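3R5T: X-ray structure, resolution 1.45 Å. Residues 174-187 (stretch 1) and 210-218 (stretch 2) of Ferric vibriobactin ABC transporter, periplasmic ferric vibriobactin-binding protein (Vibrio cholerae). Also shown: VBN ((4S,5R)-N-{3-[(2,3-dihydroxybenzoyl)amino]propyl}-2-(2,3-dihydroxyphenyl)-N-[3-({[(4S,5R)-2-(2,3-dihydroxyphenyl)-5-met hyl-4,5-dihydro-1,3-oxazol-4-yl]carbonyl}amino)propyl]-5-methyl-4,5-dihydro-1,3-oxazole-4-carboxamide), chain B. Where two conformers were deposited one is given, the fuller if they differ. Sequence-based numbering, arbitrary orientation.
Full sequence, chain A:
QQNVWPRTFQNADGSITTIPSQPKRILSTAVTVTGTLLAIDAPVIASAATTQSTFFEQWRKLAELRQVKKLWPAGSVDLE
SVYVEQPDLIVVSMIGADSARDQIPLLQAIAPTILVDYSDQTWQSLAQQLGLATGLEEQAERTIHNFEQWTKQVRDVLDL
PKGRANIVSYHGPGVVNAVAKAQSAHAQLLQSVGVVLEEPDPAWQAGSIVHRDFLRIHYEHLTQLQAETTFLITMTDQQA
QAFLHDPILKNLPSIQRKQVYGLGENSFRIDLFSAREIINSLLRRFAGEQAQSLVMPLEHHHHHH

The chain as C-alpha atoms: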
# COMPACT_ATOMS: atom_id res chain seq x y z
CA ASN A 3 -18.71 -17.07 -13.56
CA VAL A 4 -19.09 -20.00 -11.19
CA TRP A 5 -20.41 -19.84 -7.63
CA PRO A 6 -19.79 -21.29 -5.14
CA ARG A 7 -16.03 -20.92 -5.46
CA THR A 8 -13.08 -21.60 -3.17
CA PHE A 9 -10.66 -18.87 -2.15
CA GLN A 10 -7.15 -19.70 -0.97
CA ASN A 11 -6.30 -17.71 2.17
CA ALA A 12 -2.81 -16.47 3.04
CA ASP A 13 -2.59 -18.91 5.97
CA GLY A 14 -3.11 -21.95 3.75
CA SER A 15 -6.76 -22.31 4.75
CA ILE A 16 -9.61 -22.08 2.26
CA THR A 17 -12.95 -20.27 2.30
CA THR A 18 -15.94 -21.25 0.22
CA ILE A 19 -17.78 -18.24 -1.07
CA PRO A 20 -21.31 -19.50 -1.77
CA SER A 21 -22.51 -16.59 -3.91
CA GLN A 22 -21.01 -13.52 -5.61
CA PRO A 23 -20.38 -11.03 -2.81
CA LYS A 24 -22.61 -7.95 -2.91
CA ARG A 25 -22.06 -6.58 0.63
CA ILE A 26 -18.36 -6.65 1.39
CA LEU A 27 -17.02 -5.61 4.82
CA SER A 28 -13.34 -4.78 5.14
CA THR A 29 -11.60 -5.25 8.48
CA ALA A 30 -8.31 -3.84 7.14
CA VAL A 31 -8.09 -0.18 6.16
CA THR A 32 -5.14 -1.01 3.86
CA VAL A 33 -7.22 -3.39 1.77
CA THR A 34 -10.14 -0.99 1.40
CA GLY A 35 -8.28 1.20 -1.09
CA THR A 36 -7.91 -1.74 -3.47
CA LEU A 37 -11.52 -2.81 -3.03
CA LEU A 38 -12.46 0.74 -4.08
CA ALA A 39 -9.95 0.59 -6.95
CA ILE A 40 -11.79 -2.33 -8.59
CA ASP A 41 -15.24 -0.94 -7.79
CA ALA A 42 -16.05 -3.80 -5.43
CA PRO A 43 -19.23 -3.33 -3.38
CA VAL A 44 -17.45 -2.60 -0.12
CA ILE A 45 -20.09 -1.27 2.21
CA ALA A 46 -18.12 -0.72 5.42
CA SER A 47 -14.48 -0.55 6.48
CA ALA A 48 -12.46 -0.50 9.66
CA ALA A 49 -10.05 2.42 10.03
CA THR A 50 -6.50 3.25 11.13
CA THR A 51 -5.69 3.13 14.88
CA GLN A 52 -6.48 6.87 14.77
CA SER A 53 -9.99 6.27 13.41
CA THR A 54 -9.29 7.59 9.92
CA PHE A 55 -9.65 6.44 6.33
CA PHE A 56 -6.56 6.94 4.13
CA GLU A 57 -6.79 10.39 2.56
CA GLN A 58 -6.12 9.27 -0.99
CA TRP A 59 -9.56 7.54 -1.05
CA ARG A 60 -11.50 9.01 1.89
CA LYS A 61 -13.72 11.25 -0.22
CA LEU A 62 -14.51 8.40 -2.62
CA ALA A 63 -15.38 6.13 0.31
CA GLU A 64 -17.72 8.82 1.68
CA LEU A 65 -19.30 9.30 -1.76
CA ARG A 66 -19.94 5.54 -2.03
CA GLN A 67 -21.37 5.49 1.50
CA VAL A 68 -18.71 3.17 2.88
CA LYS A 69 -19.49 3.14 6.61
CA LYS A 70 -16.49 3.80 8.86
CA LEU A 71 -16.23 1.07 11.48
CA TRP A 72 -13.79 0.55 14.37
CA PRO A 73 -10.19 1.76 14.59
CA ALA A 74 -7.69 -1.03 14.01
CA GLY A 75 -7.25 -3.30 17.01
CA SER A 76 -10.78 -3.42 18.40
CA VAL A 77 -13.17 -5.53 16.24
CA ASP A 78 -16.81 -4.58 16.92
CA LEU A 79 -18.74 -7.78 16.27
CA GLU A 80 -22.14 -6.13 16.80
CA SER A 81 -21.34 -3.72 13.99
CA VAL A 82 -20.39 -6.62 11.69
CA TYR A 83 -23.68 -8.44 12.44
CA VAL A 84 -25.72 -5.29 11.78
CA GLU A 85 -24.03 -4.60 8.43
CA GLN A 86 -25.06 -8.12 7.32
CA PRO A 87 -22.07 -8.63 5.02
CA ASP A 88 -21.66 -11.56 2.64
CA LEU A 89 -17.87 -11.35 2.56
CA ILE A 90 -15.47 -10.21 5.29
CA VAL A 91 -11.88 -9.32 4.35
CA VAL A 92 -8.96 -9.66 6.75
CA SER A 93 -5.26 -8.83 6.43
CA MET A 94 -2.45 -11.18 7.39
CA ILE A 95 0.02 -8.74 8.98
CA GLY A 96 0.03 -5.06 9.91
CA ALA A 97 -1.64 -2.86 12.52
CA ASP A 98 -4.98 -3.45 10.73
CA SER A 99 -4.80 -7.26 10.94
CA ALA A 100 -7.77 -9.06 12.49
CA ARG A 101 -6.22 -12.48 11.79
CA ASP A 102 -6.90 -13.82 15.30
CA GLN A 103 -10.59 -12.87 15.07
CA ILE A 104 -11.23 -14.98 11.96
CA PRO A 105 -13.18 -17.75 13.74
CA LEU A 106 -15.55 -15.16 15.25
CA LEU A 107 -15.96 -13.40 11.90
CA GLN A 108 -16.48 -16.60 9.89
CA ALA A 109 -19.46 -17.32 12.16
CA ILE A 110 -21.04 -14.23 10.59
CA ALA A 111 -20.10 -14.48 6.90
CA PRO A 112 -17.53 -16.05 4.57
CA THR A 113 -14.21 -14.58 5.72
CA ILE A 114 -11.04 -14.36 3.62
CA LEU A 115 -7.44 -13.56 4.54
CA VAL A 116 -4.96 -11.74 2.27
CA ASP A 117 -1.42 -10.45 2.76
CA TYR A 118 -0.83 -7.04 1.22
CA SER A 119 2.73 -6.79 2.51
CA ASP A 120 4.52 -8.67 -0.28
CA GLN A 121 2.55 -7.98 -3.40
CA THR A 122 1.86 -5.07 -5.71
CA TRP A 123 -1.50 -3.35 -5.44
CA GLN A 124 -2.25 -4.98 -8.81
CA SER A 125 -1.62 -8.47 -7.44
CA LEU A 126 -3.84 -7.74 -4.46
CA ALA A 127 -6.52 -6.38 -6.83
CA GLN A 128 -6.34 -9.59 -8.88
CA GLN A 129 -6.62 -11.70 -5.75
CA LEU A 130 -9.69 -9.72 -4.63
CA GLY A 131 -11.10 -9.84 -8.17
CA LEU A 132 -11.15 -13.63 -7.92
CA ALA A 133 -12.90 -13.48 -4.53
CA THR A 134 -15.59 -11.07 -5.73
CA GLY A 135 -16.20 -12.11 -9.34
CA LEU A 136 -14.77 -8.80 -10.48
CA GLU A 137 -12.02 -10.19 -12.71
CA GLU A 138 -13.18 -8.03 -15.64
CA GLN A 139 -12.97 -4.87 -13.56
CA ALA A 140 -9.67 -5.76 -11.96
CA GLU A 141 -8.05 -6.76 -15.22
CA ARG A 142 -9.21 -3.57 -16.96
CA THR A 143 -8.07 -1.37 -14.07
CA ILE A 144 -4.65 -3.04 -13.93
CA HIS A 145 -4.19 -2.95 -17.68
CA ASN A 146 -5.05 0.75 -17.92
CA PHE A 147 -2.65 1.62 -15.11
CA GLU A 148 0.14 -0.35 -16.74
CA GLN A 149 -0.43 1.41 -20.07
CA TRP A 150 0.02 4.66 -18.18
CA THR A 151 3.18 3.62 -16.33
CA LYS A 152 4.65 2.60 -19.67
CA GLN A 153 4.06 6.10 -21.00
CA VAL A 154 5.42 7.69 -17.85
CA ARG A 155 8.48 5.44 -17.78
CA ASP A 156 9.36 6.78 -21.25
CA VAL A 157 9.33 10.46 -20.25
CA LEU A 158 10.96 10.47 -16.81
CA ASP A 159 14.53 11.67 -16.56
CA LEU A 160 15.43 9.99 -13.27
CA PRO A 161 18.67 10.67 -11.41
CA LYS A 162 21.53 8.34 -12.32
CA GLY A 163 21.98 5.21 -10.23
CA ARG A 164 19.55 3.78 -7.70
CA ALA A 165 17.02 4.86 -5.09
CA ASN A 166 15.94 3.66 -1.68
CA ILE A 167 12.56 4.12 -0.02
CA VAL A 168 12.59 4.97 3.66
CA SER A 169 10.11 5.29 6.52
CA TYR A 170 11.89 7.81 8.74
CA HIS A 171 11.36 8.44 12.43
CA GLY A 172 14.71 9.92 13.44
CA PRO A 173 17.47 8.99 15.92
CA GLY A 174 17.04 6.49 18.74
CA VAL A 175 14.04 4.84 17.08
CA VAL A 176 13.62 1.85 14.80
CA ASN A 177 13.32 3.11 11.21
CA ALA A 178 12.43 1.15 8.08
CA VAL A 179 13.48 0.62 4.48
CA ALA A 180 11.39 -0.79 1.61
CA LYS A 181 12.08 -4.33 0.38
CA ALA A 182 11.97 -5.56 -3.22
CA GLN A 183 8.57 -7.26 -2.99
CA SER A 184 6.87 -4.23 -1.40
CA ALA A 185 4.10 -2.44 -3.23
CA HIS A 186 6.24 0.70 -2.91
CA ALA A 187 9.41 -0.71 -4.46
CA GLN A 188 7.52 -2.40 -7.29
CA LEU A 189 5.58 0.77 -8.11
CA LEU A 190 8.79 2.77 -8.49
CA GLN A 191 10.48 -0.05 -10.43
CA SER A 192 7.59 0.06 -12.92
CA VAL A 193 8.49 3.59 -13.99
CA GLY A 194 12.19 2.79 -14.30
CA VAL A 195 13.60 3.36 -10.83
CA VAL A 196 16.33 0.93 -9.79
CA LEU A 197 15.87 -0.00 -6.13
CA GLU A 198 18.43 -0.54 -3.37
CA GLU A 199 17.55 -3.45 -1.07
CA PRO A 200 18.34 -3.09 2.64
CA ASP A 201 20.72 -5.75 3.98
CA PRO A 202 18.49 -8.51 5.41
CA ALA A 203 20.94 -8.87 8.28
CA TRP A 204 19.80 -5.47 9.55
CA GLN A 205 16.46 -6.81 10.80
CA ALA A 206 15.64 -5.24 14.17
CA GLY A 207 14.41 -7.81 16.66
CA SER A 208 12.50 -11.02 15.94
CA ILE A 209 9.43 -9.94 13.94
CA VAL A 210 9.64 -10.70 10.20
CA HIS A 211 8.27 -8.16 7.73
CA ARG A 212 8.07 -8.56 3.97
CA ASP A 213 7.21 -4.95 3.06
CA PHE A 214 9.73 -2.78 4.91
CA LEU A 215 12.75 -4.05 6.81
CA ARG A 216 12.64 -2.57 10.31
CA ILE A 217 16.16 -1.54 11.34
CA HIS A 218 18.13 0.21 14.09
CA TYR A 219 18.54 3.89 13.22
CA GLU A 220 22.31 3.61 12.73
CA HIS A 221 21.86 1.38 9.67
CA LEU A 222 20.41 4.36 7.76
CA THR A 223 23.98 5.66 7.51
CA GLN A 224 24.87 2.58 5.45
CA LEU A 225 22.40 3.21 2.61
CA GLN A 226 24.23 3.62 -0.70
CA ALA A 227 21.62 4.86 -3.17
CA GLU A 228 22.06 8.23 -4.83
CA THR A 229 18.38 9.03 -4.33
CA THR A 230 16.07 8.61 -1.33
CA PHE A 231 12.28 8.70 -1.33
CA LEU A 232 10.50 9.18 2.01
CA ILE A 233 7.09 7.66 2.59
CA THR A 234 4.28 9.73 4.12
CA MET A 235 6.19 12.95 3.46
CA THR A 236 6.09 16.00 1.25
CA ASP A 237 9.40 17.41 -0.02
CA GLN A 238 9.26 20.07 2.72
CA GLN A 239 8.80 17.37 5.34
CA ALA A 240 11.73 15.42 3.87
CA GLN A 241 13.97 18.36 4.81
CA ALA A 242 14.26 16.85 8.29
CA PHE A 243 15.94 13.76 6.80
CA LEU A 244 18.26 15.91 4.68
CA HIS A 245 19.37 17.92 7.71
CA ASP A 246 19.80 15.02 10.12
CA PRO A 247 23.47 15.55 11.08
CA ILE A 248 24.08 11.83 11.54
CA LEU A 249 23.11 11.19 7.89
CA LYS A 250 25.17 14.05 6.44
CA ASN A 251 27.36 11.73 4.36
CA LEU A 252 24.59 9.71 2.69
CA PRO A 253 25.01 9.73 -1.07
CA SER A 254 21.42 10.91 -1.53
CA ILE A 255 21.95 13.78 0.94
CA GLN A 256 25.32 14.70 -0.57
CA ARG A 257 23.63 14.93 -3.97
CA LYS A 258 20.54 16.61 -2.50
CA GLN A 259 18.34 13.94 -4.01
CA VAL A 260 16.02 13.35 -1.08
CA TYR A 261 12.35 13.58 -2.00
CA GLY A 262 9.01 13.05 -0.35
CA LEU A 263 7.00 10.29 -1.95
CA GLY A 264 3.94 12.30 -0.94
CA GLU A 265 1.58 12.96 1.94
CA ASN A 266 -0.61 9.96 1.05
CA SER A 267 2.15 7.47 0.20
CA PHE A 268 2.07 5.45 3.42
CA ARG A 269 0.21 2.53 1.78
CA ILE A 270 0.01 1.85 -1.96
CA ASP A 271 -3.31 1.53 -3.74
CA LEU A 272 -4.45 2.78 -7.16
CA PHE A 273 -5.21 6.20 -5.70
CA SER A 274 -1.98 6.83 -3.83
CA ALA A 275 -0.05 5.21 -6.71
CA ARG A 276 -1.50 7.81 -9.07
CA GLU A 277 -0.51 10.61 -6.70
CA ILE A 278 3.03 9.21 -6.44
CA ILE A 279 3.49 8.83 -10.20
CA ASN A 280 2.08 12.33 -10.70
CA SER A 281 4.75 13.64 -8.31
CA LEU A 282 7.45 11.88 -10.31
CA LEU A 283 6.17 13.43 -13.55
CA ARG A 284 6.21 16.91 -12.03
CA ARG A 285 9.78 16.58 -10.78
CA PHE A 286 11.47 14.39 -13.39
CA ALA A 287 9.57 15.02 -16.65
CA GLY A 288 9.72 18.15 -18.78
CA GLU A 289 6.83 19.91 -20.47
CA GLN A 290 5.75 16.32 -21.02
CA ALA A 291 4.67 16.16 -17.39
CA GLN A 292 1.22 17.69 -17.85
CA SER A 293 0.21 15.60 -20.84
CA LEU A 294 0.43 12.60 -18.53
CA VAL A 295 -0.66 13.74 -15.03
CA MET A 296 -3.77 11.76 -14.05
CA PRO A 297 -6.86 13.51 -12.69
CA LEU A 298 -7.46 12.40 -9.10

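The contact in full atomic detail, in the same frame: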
# COMPACT_ATOMS: atom_id res chain seq x y z
N GLY A 174 17.45 7.18 17.52
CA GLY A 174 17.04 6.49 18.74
C GLY A 174 15.75 5.72 18.61
O GLY A 174 15.17 5.29 19.62
N VAL A 175 15.29 5.53 17.38
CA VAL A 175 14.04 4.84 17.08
C VAL A 175 14.30 3.86 15.94
O VAL A 175 15.16 4.11 15.09
CB VAL A 175 12.95 5.84 16.63
CG1 VAL A 175 11.69 5.12 16.13
CG2 VAL A 175 12.60 6.78 17.77
N VAL A 176 13.54 2.77 15.92
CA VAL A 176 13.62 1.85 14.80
C VAL A 176 13.03 2.53 13.57
O VAL A 176 11.92 3.05 13.62
CB VAL A 176 12.88 0.52 15.11
CG1 VAL A 176 12.62 -0.27 13.82
CG2 VAL A 176 13.68 -0.29 16.13
N ASN A 177 13.78 2.55 12.47
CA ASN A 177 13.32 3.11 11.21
C ASN A 177 13.07 1.97 10.24
O ASN A 177 13.24 0.79 10.59
CB ASN A 177 14.38 4.06 10.63
CG ASN A 177 14.45 5.41 11.37
OD1 ASN A 177 14.16 6.46 10.78
ND2 ASN A 177 14.81 5.40 12.67
N ALA A 178 12.71 2.26 9.00
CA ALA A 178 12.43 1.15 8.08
C ALA A 178 12.76 1.48 6.64
O ALA A 178 12.73 2.65 6.24
CB ALA A 178 10.99 0.67 8.21
N VAL A 179 13.09 0.44 5.87
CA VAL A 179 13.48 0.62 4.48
C VAL A 179 12.75 -0.39 3.59
O VAL A 179 12.72 -1.59 3.88
CB VAL A 179 15.01 0.43 4.32
CG1 VAL A 179 15.43 0.63 2.86
CG2 VAL A 179 15.79 1.39 5.24
N ALA A 180 12.19 0.09 2.49
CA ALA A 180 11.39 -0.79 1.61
C ALA A 180 12.18 -1.95 1.01
O ALA A 180 13.33 -1.80 0.59
CB ALA A 180 10.70 0.01 0.47
N LYS A 181 11.51 -3.11 0.95
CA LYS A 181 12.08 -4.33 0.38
C LYS A 181 11.55 -4.54 -1.03
O LYS A 181 10.53 -3.97 -1.41
CB LYS A 181 11.77 -5.53 1.29
CG LYS A 181 12.47 -5.45 2.65
CD LYS A 181 11.99 -6.52 3.62
CE LYS A 181 12.08 -7.90 3.01
NZ LYS A 181 11.91 -8.93 4.06
N ALA A 182 12.26 -5.37 -1.80
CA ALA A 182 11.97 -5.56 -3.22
C ALA A 182 10.54 -5.96 -3.55
O ALA A 182 10.01 -5.52 -4.56
CB ALA A 182 12.94 -6.58 -3.81
N GLN A 183 9.92 -6.78 -2.71
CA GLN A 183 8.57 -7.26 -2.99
C GLN A 183 7.48 -6.28 -2.55
O GLN A 183 6.29 -6.52 -2.78
CB GLN A 183 8.34 -8.62 -2.33
CG GLN A 183 9.30 -9.69 -2.81
CD GLN A 183 9.48 -10.81 -1.82
OE1 GLN A 183 10.54 -11.46 -1.78
NE2 GLN A 183 8.46 -11.05 -1.00
N SER A 184 7.87 -5.19 -1.89
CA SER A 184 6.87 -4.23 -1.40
C SER A 184 6.12 -3.55 -2.53
O SER A 184 6.66 -3.35 -3.64
CB SER A 184 7.53 -3.17 -0.50
OG SER A 184 8.35 -2.27 -1.25
N ALA A 185 4.88 -3.19 -2.25
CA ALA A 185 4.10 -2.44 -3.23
C ALA A 185 4.82 -1.15 -3.61
O ALA A 185 4.77 -0.73 -4.78
CB ALA A 185 2.70 -2.18 -2.74
N HIS A 186 5.51 -0.54 -2.65
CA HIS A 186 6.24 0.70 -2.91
C HIS A 186 7.39 0.50 -3.88
O HIS A 186 7.54 1.27 -4.82
CB HIS A 186 6.80 1.25 -1.60
CG HIS A 186 5.77 1.74 -0.64
ND1 HIS A 186 5.05 0.90 0.17
CD2 HIS A 186 5.42 3.00 -0.29
CE1 HIS A 186 4.26 1.62 0.96
NE2 HIS A 186 4.45 2.90 0.69
N ALA A 187 8.26 -0.46 -3.59
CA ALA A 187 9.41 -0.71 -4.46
C ALA A 187 8.95 -1.07 -5.86
O ALA A 187 9.49 -0.54 -6.83
CB ALA A 187 10.25 -1.84 -3.89
N VAL A 210 9.35 -10.72 11.64
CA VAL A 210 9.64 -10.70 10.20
C VAL A 210 8.62 -9.84 9.46
O VAL A 210 7.43 -9.94 9.71
CB VAL A 210 9.62 -12.11 9.61
CG1 VAL A 210 9.79 -12.08 8.09
CG2 VAL A 210 10.70 -12.98 10.27
N HIS A 211 9.12 -8.96 8.60
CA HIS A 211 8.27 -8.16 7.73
C HIS A 211 8.73 -8.29 6.29
O HIS A 211 9.94 -8.27 6.02
CB HIS A 211 8.34 -6.68 8.11
CG HIS A 211 7.81 -6.39 9.48
ND1 HIS A 211 6.46 -6.24 9.74
CD2 HIS A 211 8.45 -6.16 10.64
CE1 HIS A 211 6.30 -5.94 11.02
NE2 HIS A 211 7.50 -5.89 11.59
N ARG A 212 7.77 -8.37 5.38
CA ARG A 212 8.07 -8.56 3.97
C ARG A 212 8.03 -7.25 3.18
O ARG A 212 8.58 -7.18 2.07
CB ARG A 212 7.11 -9.59 3.38
CG ARG A 212 7.35 -10.98 3.95
CD ARG A 212 6.30 -12.00 3.51
NE ARG A 212 5.03 -11.80 4.21
CZ ARG A 212 4.81 -12.14 5.48
NH1 ARG A 212 5.78 -12.68 6.20
NH2 ARG A 212 3.62 -11.94 6.02
N ASP A 213 7.39 -6.23 3.74
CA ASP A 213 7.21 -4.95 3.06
C ASP A 213 8.37 -3.98 3.27
O ASP A 213 9.05 -3.58 2.31
CB ASP A 213 5.84 -4.29 3.42
CG ASP A 213 5.61 -4.07 4.93
OD1 ASP A 213 6.24 -4.72 5.78
OD2 ASP A 213 4.75 -3.23 5.26
N PHE A 214 8.59 -3.61 4.53
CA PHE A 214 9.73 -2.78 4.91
C PHE A 214 10.54 -3.52 5.95
O PHE A 214 9.98 -4.07 6.90
CB PHE A 214 9.27 -1.44 5.50
CG PHE A 214 8.79 -0.43 4.48
CD1 PHE A 214 9.49 0.74 4.25
CD2 PHE A 214 7.63 -0.66 3.76
CE1 PHE A 214 9.04 1.67 3.32
CE2 PHE A 214 7.18 0.27 2.82
CZ PHE A 214 7.90 1.42 2.59
N LEU A 215 11.86 -3.49 5.80
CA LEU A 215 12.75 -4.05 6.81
C LEU A 215 12.84 -3.02 7.92
O LEU A 215 13.24 -1.87 7.68
CB LEU A 215 14.16 -4.31 6.23
CG LEU A 215 15.09 -5.11 7.14
CD1 LEU A 215 14.59 -6.53 7.29
CD2 LEU A 215 16.50 -5.15 6.57
N ARG A 216 12.48 -3.42 9.14
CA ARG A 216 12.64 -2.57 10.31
C ARG A 216 14.08 -2.70 10.80
O ARG A 216 14.59 -3.81 10.95
CB ARG A 216 11.65 -2.97 11.40
CG ARG A 216 10.29 -2.31 11.26
CD ARG A 216 9.57 -2.67 9.99
NE ARG A 216 8.15 -2.41 10.18
CZ ARG A 216 7.20 -2.73 9.31
NH1 ARG A 216 7.50 -3.30 8.15
NH2 ARG A 216 5.93 -2.45 9.61
N ILE A 217 14.73 -1.56 11.05
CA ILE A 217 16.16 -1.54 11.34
C ILE A 217 16.52 -0.54 12.46
O ILE A 217 15.84 0.48 12.61
CB ILE A 217 16.98 -1.19 10.06
CG1 ILE A 217 16.70 0.25 9.63
CG2 ILE A 217 16.70 -2.20 8.93
CD1 ILE A 217 17.54 0.74 8.48
N HIS A 218 17.59 -0.81 13.20
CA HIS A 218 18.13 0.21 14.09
C HIS A 218 18.50 1.44 13.26
O HIS A 218 18.96 1.31 12.11
CB HIS A 218 19.36 -0.28 14.85
CG HIS A 218 19.08 -1.39 15.81
ND1 HIS A 218 20.07 -2.19 16.33
CD2 HIS A 218 17.92 -1.82 16.36
CE1 HIS A 218 19.54 -3.08 17.15
NE2 HIS A 218 18.24 -2.87 17.19
C VBN B . 3.78 1.51 13.59
N VBN B . 2.25 -0.24 12.59
O VBN B . 4.71 0.77 13.62
CA VBN B . 2.37 1.00 13.33
CB VBN B . 1.57 0.64 14.64
CAB VBN B . -1.43 6.52 8.91
OAC VBN B . 7.68 3.12 10.02
OAD VBN B . -0.31 4.72 12.97
OAF VBN B . 3.18 -0.57 8.48
OAG VBN B . 3.37 -4.86 10.38
OAH VBN B . 0.62 -1.35 9.92
OAI VBN B . 4.14 0.90 10.48
OAJ VBN B . 3.09 -2.22 11.00
OAK VBN B . 1.04 1.29 10.39
CAL VBN B . 6.30 0.73 6.87
CAM VBN B . 2.01 -5.00 13.84
CAN VBN B . -2.65 0.10 8.90
CAO VBN B . 5.07 0.01 7.04
CAP VBN B . 2.50 -5.43 12.57
CAQ VBN B . -1.62 -0.88 9.12
CAR VBN B . 6.83 1.53 7.95
CAS VBN B . 1.90 -3.63 14.14
CAT VBN B . -2.42 1.46 9.22
CAU VBN B . 6.24 3.86 13.53
CAV VBN B . 3.12 5.30 14.16
CAW VBN B . 7.02 2.80 12.73
CAX VBN B . 1.93 6.26 13.92
CAY VBN B . 5.23 3.32 14.54
CAZ VBN B . 2.78 3.80 14.03
NBB VBN B . 6.32 2.17 11.61
NBC VBN B . 1.47 6.18 12.54
NBD VBN B . 0.35 3.81 10.18
OBF VBN B . -1.92 4.21 9.80
CBG VBN B . 6.78 2.40 10.26
CBH VBN B . 0.33 5.34 12.17
CBJ VBN B . 2.33 -1.28 13.58
CBK VBN B . 4.38 0.09 8.28
CBL VBN B . 2.89 -4.48 11.61
CBM VBN B . -0.40 -0.46 9.65
CBN VBN B . 4.88 0.84 9.31
CBO VBN B . 2.78 -3.18 11.92
CBP VBN B . -0.19 0.86 9.95
CBQ VBN B . 6.16 1.59 9.13
CBR VBN B . 2.25 -2.74 13.21
CBS VBN B . -1.23 1.86 9.71
CBU VBN B . -1.34 5.56 10.08
CBW VBN B . -0.97 3.27 10.17
CBX VBN B . 0.11 5.17 10.67
NBY VBN B . 3.93 2.90 14.00
OG1 VBN B . 1.78 -0.82 14.80
CG2 VBN B . 0.15 1.19 14.79

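The two stretches meet as neighbouring antiparallel strands. Residues 177-180 of the first run against 214-217 of the second, with 152° between their N-to-C directions. The pairing places Asn-177 opposite Ile-217, Ala-178 opposite Arg-216, Val-179 opposite Leu-215 and Ala-180 opposite Phe-214.

Asn-177 and Ile-217 form a hydrogen-bonded pair. Asn-177 N donates to Ile-217 O at 2.9 Å, and Ile-217 N donates to Asn-177 O at 2.8 Å. Val-179 and Leu-215 repeat the pattern, with Val-179 N to Leu-215 O at 2.9 Å and Leu-215 N to Val-179 O at 2.8 Å. The ladder continues past the strand, where Lys-181 N donates to Asp-213 O at 2.8 Å. The alternate pairs lack N-H...O bonds and bring their CA atoms closer, to 4.3 Å for Ala-178 CA and Arg-216 CA. There CA-H groups approach carbonyl oxygens, as in the 3.2 Å contact of Ala-178 CA with Leu-215 O.

After the strand, Lys-181 to Ser-184 form a type I beta turn. Ser-184 N donates to Lys-181 O at 3.0 Å, and Ser-184 OG donates to the same Lys-181 O at 2.8 Å. Ser-184 also caps the helix that follows: its OG accepts from Ala-187 N at 3.0 Å. The turn stays close to the second stretch, with Ser-184 CB 3.2 Å from Asp-213 O.

Side chains alternate between the two faces of the sheet. Asn-177, Val-179, Leu-215 and Ile-217 share one face. On it, Val-179 CG2 packs against Ile-217 CD1 at 3.7 Å.

Ala-178, Ala-180, Phe-214 and Arg-216 lie on the other face. Phe-214 has the largest area covered by the opposite stretch. The small Ala-180 side chain sits over one face of its ring, with Ala-180 CB 3.7 Å from Phe-214 CE1, in a CH-pi contact. Ala-178 CB meets Phe-214 CB at 3.8 Å. The edge of the Phe-214 ring points at the face of His-186, with the planes at 83° and His-186 ND1 3.5 Å from Phe-214 CE2. The vibriobactin ligand covers the remaining face of Phe-214, its CAL atom 3.6 Å from Phe-214 CG.

Lys-181 reaches along the second stretch. Its NZ donates to His-211 O at 2.9 Å, and its CD lies 3.7 Å from Leu-215 N. The lysine therefore joins the stretches through both its backbone and its ammonium group.

Within the second stretch, Asp-213 OD1 accepts from Phe-214 N at 2.9 Å. It also forms a salt bridge with Arg-216 NH1 at 3.0 Å. The same Arg-216 NH1 donates to Phe-214 O at 2.9 Å, so the guanidinium is held by two acceptors. One face of that group lies against the ligand, and Arg-216 NH2 comes within 3.2 Å of ligand OAJ. These ligand contacts fit the protein's role in binding ferric vibriobactin.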